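Local coordinates for protein gene activator AphA (Vibrio cholerae, PDB 1YG2) that activates virulence gene expression in Vibrio cholerae, probably by binding promoter DNA through its winged-helix domain, at residues Asn45-Gly48 against Leu52-Cys55; Glu121-Val126 against Trp167-Leu172; Ala127-Ile132 against Leu152-Asn157. All coordinates share one frame; numbering follows the deposited sequence.

Interaction 1 lies in the winged-helix domain, whereas interactions 2 and 3 both join helix 108-136 to helix 145-177; the centre of interaction 1 is about 41 Å from that of interaction 2 and about 32 Å from that of interaction 3. Interaction 1 is partly buried and mixes backbone hydrogen bonds with apolar side-chain contacts, as suits a helix end turning into a strand. Interaction 3 is a buried contact of ring, methyl and amide. Interaction 2, on the same antiparallel pair with the two centres about 15 Å apart, is a single salt bridge at the surface. Other residues of both helical contacts also touch the second subunit.

Interaction 1 (Asn45-Gly48 against Leu52-Cys55); sequences NKMG and LVTC
Met47 and Val53 bury the most surface here, and they meet through the methyl at the end of one side chain and a branch of the other. Met47 CE comes within 3.5 Å of Val53 CG1, tighter than usual carbon contact. The methionine chain is bent at its last torsion (chi3 72°), which swings that methyl toward the valine, while its CB lies 3.8 Å from Val53 CG2. That same CG2 also rests against backbone, 3.7 Å from Gly48 N. Flexible and unbranched, methionine can fit itself to a neighbour's shape; valine, branched at CB, suits an extended strand.

Leu52 completes the group, its side chain running at about a right angle to Met47, with CD1 4.2 Å from Met47 CG. Its amide makes the firmer link: Leu52 N donates to Met47 O over 2.9 Å, and Val53 N adds a weak bond to the same oxygen. This is the turn from helix 37-49 into strand 53-55, the first strand of the wing in a winged-helix domain; strand 69-71 pairs with it antiparallel. Leu8 of helix 3-13 touches both Met47 and Val53. A water donates to Gly48 O and Val53 O, each 2.6 Å from its oxygen, bridging the two backbones.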
loop_
_atom_site.group_PDB
_atom_site.type_symbol
_atom_site.label_atom_id
_atom_site.label_comp_id
_atom_site.label_asym_id
_atom_site.label_seq_id
_atom_site.Cartn_x
_atom_site.Cartn_y
_atom_site.Cartn_z
ATOM N N ASN A 45 -5.840 26.568 -4.345
ATOM C CA ASN A 45 -5.291 27.886 -4.054
ATOM C C ASN A 45 -3.823 27.932 -4.482
ATOM O O ASN A 45 -3.414 28.822 -5.224
ATOM C CB ASN A 45 -5.416 28.169 -2.556
ATOM C CG ASN A 45 -5.013 29.571 -2.197
ATOM O OD1 ASN A 45 -5.715 30.531 -2.515
ATOM N ND2 ASN A 45 -3.874 29.706 -1.533
ATOM N N LYS A 46 -3.036 26.967 -4.010
ATOM C CA LYS A 46 -1.617 26.892 -4.357
ATOM C C LYS A 46 -1.437 26.777 -5.858
ATOM O O LYS A 46 -0.501 27.334 -6.425
ATOM C CB LYS A 46 -0.941 25.688 -3.684
ATOM C CG LYS A 46 -0.620 25.871 -2.201
ATOM C CD LYS A 46 0.322 24.769 -1.675
ATOM C CE LYS A 46 0.842 25.109 -0.264
ATOM N NZ LYS A 46 1.768 24.080 0.319
ATOM N N MET A 47 -2.339 26.054 -6.507
ATOM C CA MET A 47 -2.261 25.878 -7.957
ATOM C C MET A 47 -2.517 27.167 -8.728
ATOM O O MET A 47 -2.029 27.348 -9.860
ATOM C CB MET A 47 -3.250 24.810 -8.398
ATOM C CG MET A 47 -2.761 23.412 -8.088
ATOM S SD MET A 47 -4.038 22.167 -8.250
ATOM C CE MET A 47 -4.196 22.118 -9.967
ATOM N N GLY A 48 -3.293 28.053 -8.113
ATOM C CA GLY A 48 -3.604 29.320 -8.748
ATOM C C GLY A 48 -2.367 30.199 -8.731
ATOM O O GLY A 48 -2.033 30.854 -9.708
ATOM N N LEU A 52 -1.114 27.049 -12.600
ATOM C CA LEU A 52 -1.519 25.774 -13.197
ATOM C C LEU A 52 -3.009 25.785 -13.499
ATOM O O LEU A 52 -3.497 24.981 -14.295
ATOM C CB LEU A 52 -1.219 24.615 -12.246
ATOM C CG LEU A 52 0.236 24.498 -11.780
ATOM C CD1 LEU A 52 0.387 23.313 -10.824
ATOM C CD2 LEU A 52 1.128 24.338 -13.003
ATOM N N VAL A 53 -3.728 26.683 -12.834
ATOM C CA VAL A 53 -5.165 26.844 -13.031
ATOM C C VAL A 53 -5.507 28.331 -12.932
ATOM O O VAL A 53 -4.778 29.095 -12.304
ATOM C CB VAL A 53 -5.986 26.077 -11.952
ATOM C CG1 VAL A 53 -5.597 24.598 -11.949
ATOM C CG2 VAL A 53 -5.768 26.703 -10.581
ATOM N N THR A 54 -6.599 28.739 -13.575
ATOM C CA THR A 54 -7.055 30.129 -13.530
ATOM C C THR A 54 -8.540 30.131 -13.205
ATOM O O THR A 54 -9.152 29.070 -13.104
ATOM C CB THR A 54 -6.848 30.875 -14.874
ATOM O OG1 THR A 54 -7.487 30.162 -15.941
ATOM C CG2 THR A 54 -5.374 31.019 -15.176
ATOM N N CYS A 55 -9.110 31.319 -13.036
ATOM C CA CYS A 55 -10.530 31.450 -12.727
ATOM C C CYS A 55 -11.292 32.191 -13.810
ATOM O O CYS A 55 -10.756 33.090 -14.459
ATOM C CB CYS A 55 -10.723 32.186 -11.409
ATOM S SG CYS A 55 -10.344 31.205 -9.984
HETATM O O HOH W 1 -3.472 31.331 -11.796
#

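Interaction 2 (Glu121-Val126 against Trp167-Leu172); sequences ESRKLV and WADEVL
Arg123 and Asp169 reach toward each other from opposite directions, one from helix 108-136 and the other from helix 145-177, and their charged ends close the gap between the two segments. The guanidinium and carboxylate planes lie only 18° apart, so the flat groups are nearly coplanar, and Asp169 OD2 sits at the edge of the guanidinium, near its plane. One nitrogen does the touching: Arg123 NH2 is 2.8 Å from Asp169 OD2 and 3.3 Å from Asp169 OD1. The shorter approach is the more bent, while the longer is straighter, with an angle of 161° at the hydrogen; both are weak as hydrogen bonds. Arg123 NH1 stays 3.9 Å from Asp169 OD1, so the pair lacks the two parallel bonds of a side-by-side bidentate bridge and is instead a fork of two oxygens about one nitrogen.

The arginine chain is extended from CG to NE, which carries the guanidinium across to the other helix. Asp169 needs less length: its CG stands anti to the carbonyl carbon (chi1 -72°), directing the carboxylate toward the arginine. A long, flexible cation and a compact anion thus suit a site where the backbones are well apart. Asp169 also packs on Val119 of helix 108-136, and Arg123 NH1 has a weak, long ion pair with Glu120. Both helices belong to the C-terminal region of the virulence-activator family, where they run alongside each other; Trp167 and Glu170 meet the second subunit, Glu170 through a salt bridge to its Arg155.

Because this bridge lies at the surface, water probably screens much of its attraction. With only 73 Å² buried and both hydrogen bonds weak, it pairs two opposite charges across the helices without the close apolar packing of a core contact.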
loop_
_atom_site.group_PDB
_atom_site.type_symbol
_atom_site.label_atom_id
_atom_site.label_comp_id
_atom_site.label_asym_id
_atom_site.label_seq_id
_atom_site.Cartn_x
_atom_site.Cartn_y
_atom_site.Cartn_z
ATOM N N GLU A 121 -14.062 -4.013 9.315
ATOM C CA GLU A 121 -14.223 -2.749 8.616
ATOM C C GLU A 121 -13.964 -3.012 7.137
ATOM O O GLU A 121 -14.730 -2.581 6.275
ATOM C CB GLU A 121 -13.222 -1.725 9.134
ATOM C CG GLU A 121 -13.431 -1.325 10.579
ATOM C CD GLU A 121 -12.269 -0.516 11.116
ATOM O OE1 GLU A 121 -11.889 0.476 10.456
ATOM O OE2 GLU A 121 -11.735 -0.872 12.193
ATOM N N SER A 122 -12.876 -3.726 6.855
ATOM C CA SER A 122 -12.517 -4.056 5.481
ATOM C C SER A 122 -13.676 -4.776 4.817
ATOM O O SER A 122 -13.982 -4.525 3.654
ATOM C CB SER A 122 -11.277 -4.947 5.446
ATOM O OG SER A 122 -10.142 -4.252 5.914
ATOM N N ARG A 123 -14.321 -5.670 5.560
ATOM C CA ARG A 123 -15.456 -6.402 5.025
ATOM C C ARG A 123 -16.579 -5.444 4.694
ATOM O O ARG A 123 -17.227 -5.581 3.661
ATOM C CB ARG A 123 -15.947 -7.455 6.015
ATOM C CG ARG A 123 -15.064 -8.688 6.065
ATOM C CD ARG A 123 -15.842 -9.901 6.545
ATOM N NE ARG A 123 -15.142 -11.149 6.258
ATOM C CZ ARG A 123 -14.146 -11.635 6.992
ATOM N NH1 ARG A 123 -13.732 -10.982 8.065
ATOM N NH2 ARG A 123 -13.565 -12.777 6.652
ATOM N N LYS A 124 -16.801 -4.471 5.569
ATOM C CA LYS A 124 -17.841 -3.478 5.345
ATOM C C LYS A 124 -17.497 -2.655 4.110
ATOM O O LYS A 124 -18.358 -2.353 3.298
ATOM C CB LYS A 124 -17.969 -2.527 6.542
ATOM C CG LYS A 124 -18.443 -3.174 7.828
ATOM C CD LYS A 124 -18.683 -2.131 8.919
ATOM C CE LYS A 124 -17.412 -1.344 9.242
ATOM N NZ LYS A 124 -17.627 -0.337 10.325
ATOM N N LEU A 125 -16.231 -2.280 3.987
ATOM C CA LEU A 125 -15.786 -1.484 2.853
ATOM C C LEU A 125 -15.928 -2.258 1.539
ATOM O O LEU A 125 -16.296 -1.688 0.516
ATOM C CB LEU A 125 -14.331 -1.061 3.058
ATOM C CG LEU A 125 -13.797 0.038 2.142
ATOM C CD1 LEU A 125 -14.664 1.290 2.281
ATOM C CD2 LEU A 125 -12.347 0.344 2.508
ATOM N N VAL A 126 -15.642 -3.556 1.564
ATOM C CA VAL A 126 -15.755 -4.367 0.356
ATOM C C VAL A 126 -17.215 -4.459 -0.063
ATOM O O VAL A 126 -17.541 -4.352 -1.245
ATOM C CB VAL A 126 -15.182 -5.789 0.579
ATOM C CG1 VAL A 126 -15.603 -6.718 -0.551
ATOM C CG2 VAL A 126 -13.663 -5.720 0.648
ATOM N N TRP A 167 -5.850 -12.661 3.666
ATOM C CA TRP A 167 -4.615 -12.795 4.432
ATOM C C TRP A 167 -4.864 -12.670 5.936
ATOM O O TRP A 167 -4.383 -13.476 6.730
ATOM C CB TRP A 167 -3.608 -11.721 4.017
ATOM C CG TRP A 167 -2.355 -11.799 4.812
ATOM C CD1 TRP A 167 -1.430 -12.801 4.778
ATOM C CD2 TRP A 167 -1.915 -10.879 5.812
ATOM N NE1 TRP A 167 -0.443 -12.566 5.704
ATOM C CE2 TRP A 167 -0.718 -11.391 6.357
ATOM C CE3 TRP A 167 -2.423 -9.670 6.317
ATOM C CZ2 TRP A 167 -0.008 -10.741 7.370
ATOM C CZ3 TRP A 167 -1.721 -9.019 7.326
ATOM C CH2 TRP A 167 -0.525 -9.562 7.845
ATOM N N ALA A 168 -5.604 -11.637 6.315
ATOM C CA ALA A 168 -5.919 -11.380 7.713
ATOM C C ALA A 168 -6.562 -12.603 8.357
ATOM O O ALA A 168 -6.225 -12.965 9.487
ATOM C CB ALA A 168 -6.836 -10.183 7.813
ATOM N N ASP A 169 -7.484 -13.245 7.644
ATOM C CA ASP A 169 -8.126 -14.440 8.184
ATOM C C ASP A 169 -7.088 -15.530 8.396
ATOM O O ASP A 169 -7.126 -16.241 9.397
ATOM C CB ASP A 169 -9.213 -14.969 7.246
ATOM C CG ASP A 169 -10.451 -14.100 7.229
ATOM O OD1 ASP A 169 -10.694 -13.374 8.221
ATOM O OD2 ASP A 169 -11.190 -14.158 6.219
ATOM N N GLU A 170 -6.161 -15.678 7.451
ATOM C CA GLU A 170 -5.129 -16.700 7.601
ATOM C C GLU A 170 -4.307 -16.448 8.856
ATOM O O GLU A 170 -3.952 -17.382 9.571
ATOM C CB GLU A 170 -4.205 -16.732 6.385
ATOM C CG GLU A 170 -4.807 -17.429 5.195
ATOM C CD GLU A 170 -3.790 -17.697 4.111
ATOM O OE1 GLU A 170 -2.656 -18.116 4.432
ATOM O OE2 GLU A 170 -4.128 -17.504 2.931
ATOM N N VAL A 171 -4.002 -15.184 9.119
ATOM C CA VAL A 171 -3.233 -14.838 10.304
ATOM C C VAL A 171 -4.064 -15.133 11.542
ATOM O O VAL A 171 -3.591 -15.770 12.481
ATOM C CB VAL A 171 -2.855 -13.350 10.318
ATOM C CG1 VAL A 171 -2.194 -12.998 11.647
ATOM C CG2 VAL A 171 -1.923 -13.038 9.153
ATOM N N LEU A 172 -5.309 -14.664 11.533
ATOM C CA LEU A 172 -6.220 -14.867 12.655
ATOM C C LEU A 172 -6.304 -16.330 13.044
ATOM O O LEU A 172 -6.451 -16.654 14.222
ATOM C CB LEU A 172 -7.608 -14.329 12.307
ATOM C CG LEU A 172 -7.616 -12.809 12.138
ATOM C CD1 LEU A 172 -8.981 -12.328 11.709
ATOM C CD2 LEU A 172 -7.214 -12.159 13.449
#

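Interaction 3 (Ala127-Ile132 against Leu152-Asn157); sequences AHYQEI and LTLRRN
Tyr129 and Leu154 form the centre of the apolar packing, with Leu154 CD1 3.3 Å from Tyr129 CD2 and 3.5 Å from Tyr129 CG. The methyl comes obliquely to the ring. The other branch of the leucine turns to Ile132: Leu154 CD2 lies 3.8 Å from Ile132 CG2. Leucine's forked end suits this place, since its two methyls serve two partners one helical turn apart. With CG opposite the backbone N (chi1 173°), Leu154 extends its fork into the gap between the helices, although its first bond does not point straight across.

The second kind of contact sets an amide against an aromatic ring. Asn157 places CB 3.4 Å from Tyr129 CE1 and lays its ND2 over one face of the ring, 4.1 Å from Tyr129 CZ; the amide and ring planes are 27° apart. Tyrosine offers a broad, flat surface that can accept both an aliphatic carbon and a polar group. No hydrogen bond joins the segments 127-132 and 152-157 directly. The chief polar partner of Asn157 ND2 is instead the carbonyl of Tyr31, and a weak bond to Leu154 O assists.

Helices 108-136 and 145-177 pass antiparallel here, their local axes 9.9 Å apart at an angle of 153°. Tyr31 also packs on Ile132, so this residue of the PadR-like region meets the helices of the C-terminal region. Arg155 makes salt bridges with Glu133 of its own chain and Glu170 of the second subunit.

The interface is held probably by van der Waals packing, since no hydrogen bond crosses it, and the buried amide of Asn157 is probably tolerated because Tyr31 O takes a hydrogen bond from ND2 while Arg156 NH1 weakly reaches OD1.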
loop_
_atom_site.group_PDB
_atom_site.type_symbol
_atom_site.label_atom_id
_atom_site.label_comp_id
_atom_site.label_asym_id
_atom_site.label_seq_id
_atom_site.Cartn_x
_atom_site.Cartn_y
_atom_site.Cartn_z
ATOM N N ALA A 127 -18.091 -4.645 0.919
ATOM C CA ALA A 127 -19.524 -4.740 0.666
ATOM C C ALA A 127 -20.008 -3.461 0.007
ATOM O O ALA A 127 -20.778 -3.494 -0.954
ATOM C CB ALA A 127 -20.270 -4.970 1.979
ATOM N N HIS A 128 -19.546 -2.336 0.538
ATOM C CA HIS A 128 -19.894 -1.013 0.032
ATOM C C HIS A 128 -19.533 -0.889 -1.448
ATOM O O HIS A 128 -20.354 -0.495 -2.282
ATOM C CB HIS A 128 -19.138 0.044 0.843
ATOM C CG HIS A 128 -19.205 1.424 0.265
ATOM N ND1 HIS A 128 -20.378 2.143 0.180
ATOM C CD2 HIS A 128 -18.236 2.226 -0.240
ATOM C CE1 HIS A 128 -20.130 3.328 -0.352
ATOM N NE2 HIS A 128 -18.836 3.403 -0.616
ATOM N N TYR A 129 -18.292 -1.235 -1.764
ATOM C CA TYR A 129 -17.805 -1.154 -3.130
ATOM C C TYR A 129 -18.552 -2.102 -4.060
ATOM O O TYR A 129 -18.833 -1.760 -5.198
ATOM C CB TYR A 129 -16.296 -1.422 -3.137
ATOM C CG TYR A 129 -15.501 -0.258 -2.575
ATOM C CD1 TYR A 129 -14.267 -0.453 -1.946
ATOM C CD2 TYR A 129 -15.981 1.048 -2.689
ATOM C CE1 TYR A 129 -13.533 0.630 -1.441
ATOM C CE2 TYR A 129 -15.260 2.132 -2.197
ATOM C CZ TYR A 129 -14.041 1.918 -1.574
ATOM O OH TYR A 129 -13.342 3.006 -1.092
ATOM N N GLN A 130 -18.889 -3.291 -3.577
ATOM C CA GLN A 130 -19.619 -4.235 -4.414
ATOM C C GLN A 130 -21.010 -3.702 -4.723
ATOM O O GLN A 130 -21.509 -3.860 -5.837
ATOM C CB GLN A 130 -19.705 -5.598 -3.731
ATOM C CG GLN A 130 -18.357 -6.270 -3.614
ATOM C CD GLN A 130 -18.423 -7.585 -2.882
ATOM O OE1 GLN A 130 -19.020 -7.680 -1.809
ATOM N NE2 GLN A 130 -17.797 -8.609 -3.449
ATOM N N GLU A 131 -21.622 -3.056 -3.738
ATOM C CA GLU A 131 -22.947 -2.472 -3.915
ATOM C C GLU A 131 -22.877 -1.416 -4.997
ATOM O O GLU A 131 -23.739 -1.345 -5.878
ATOM C CB GLU A 131 -23.431 -1.817 -2.621
ATOM C CG GLU A 131 -23.911 -2.803 -1.569
ATOM C CD GLU A 131 -24.501 -2.122 -0.336
ATOM O OE1 GLU A 131 -25.331 -1.194 -0.503
ATOM O OE2 GLU A 131 -24.143 -2.527 0.797
ATOM N N ILE A 132 -21.844 -0.587 -4.924
ATOM C CA ILE A 132 -21.668 0.475 -5.899
ATOM C C ILE A 132 -21.431 -0.077 -7.291
ATOM O O ILE A 132 -22.015 0.413 -8.246
ATOM C CB ILE A 132 -20.497 1.387 -5.509
ATOM C CG1 ILE A 132 -20.862 2.155 -4.238
ATOM C CG2 ILE A 132 -20.166 2.337 -6.660
ATOM C CD1 ILE A 132 -19.684 2.802 -3.556
ATOM N N LEU A 152 -12.743 0.748 -13.068
ATOM C CA LEU A 152 -11.462 0.109 -12.789
ATOM C C LEU A 152 -10.832 0.602 -11.479
ATOM O O LEU A 152 -10.276 -0.195 -10.725
ATOM C CB LEU A 152 -10.512 0.321 -13.972
ATOM C CG LEU A 152 -10.888 -0.462 -15.238
ATOM C CD1 LEU A 152 -10.066 0.030 -16.420
ATOM C CD2 LEU A 152 -10.667 -1.957 -15.009
ATOM N N THR A 153 -10.916 1.900 -11.190
ATOM C CA THR A 153 -10.339 2.390 -9.944
ATOM C C THR A 153 -11.111 1.790 -8.777
ATOM O O THR A 153 -10.528 1.460 -7.746
ATOM C CB THR A 153 -10.381 3.919 -9.837
ATOM O OG1 THR A 153 -11.739 4.359 -9.870
ATOM C CG2 THR A 153 -9.587 4.550 -10.976
ATOM N N LEU A 154 -12.424 1.645 -8.942
ATOM C CA LEU A 154 -13.244 1.049 -7.889
ATOM C C LEU A 154 -12.792 -0.402 -7.696
ATOM O O LEU A 154 -12.584 -0.862 -6.572
ATOM C CB LEU A 154 -14.740 1.077 -8.272
ATOM C CG LEU A 154 -15.693 0.322 -7.331
ATOM C CD1 LEU A 154 -15.573 0.878 -5.935
ATOM C CD2 LEU A 154 -17.129 0.447 -7.807
ATOM N N ARG A 155 -12.618 -1.113 -8.806
ATOM C CA ARG A 155 -12.209 -2.514 -8.759
ATOM C C ARG A 155 -10.880 -2.739 -8.038
ATOM O O ARG A 155 -10.656 -3.809 -7.468
ATOM C CB ARG A 155 -12.099 -3.084 -10.179
ATOM C CG ARG A 155 -13.349 -2.929 -11.035
ATOM C CD ARG A 155 -14.197 -4.162 -11.009
ATOM N NE ARG A 155 -13.391 -5.355 -11.249
ATOM C CZ ARG A 155 -13.680 -6.538 -10.725
ATOM N NH1 ARG A 155 -14.756 -6.659 -9.952
ATOM N NH2 ARG A 155 -12.884 -7.581 -10.930
ATOM N N ARG A 156 -9.992 -1.749 -8.055
ATOM C CA ARG A 156 -8.698 -1.926 -7.395
ATOM C C ARG A 156 -8.836 -2.096 -5.883
ATOM O O ARG A 156 -8.224 -2.989 -5.298
ATOM C CB ARG A 156 -7.767 -0.747 -7.688
ATOM C CG ARG A 156 -6.308 -1.073 -7.406
ATOM C CD ARG A 156 -5.512 0.140 -6.966
ATOM N NE ARG A 156 -4.988 -0.068 -5.621
ATOM C CZ ARG A 156 -5.507 0.467 -4.522
ATOM N NH1 ARG A 156 -6.565 1.262 -4.605
ATOM N NH2 ARG A 156 -4.989 0.178 -3.335
ATOM N N ASN A 157 -9.631 -1.238 -5.247
ATOM C CA ASN A 157 -9.823 -1.320 -3.797
ATOM C C ASN A 157 -10.380 -2.677 -3.482
ATOM O O ASN A 157 -9.958 -3.348 -2.546
ATOM C CB ASN A 157 -10.859 -0.314 -3.300
ATOM C CG ASN A 157 -10.514 1.096 -3.644
ATOM O OD1 ASN A 157 -9.570 1.668 -3.096
ATOM N ND2 ASN A 157 -11.278 1.680 -4.562
#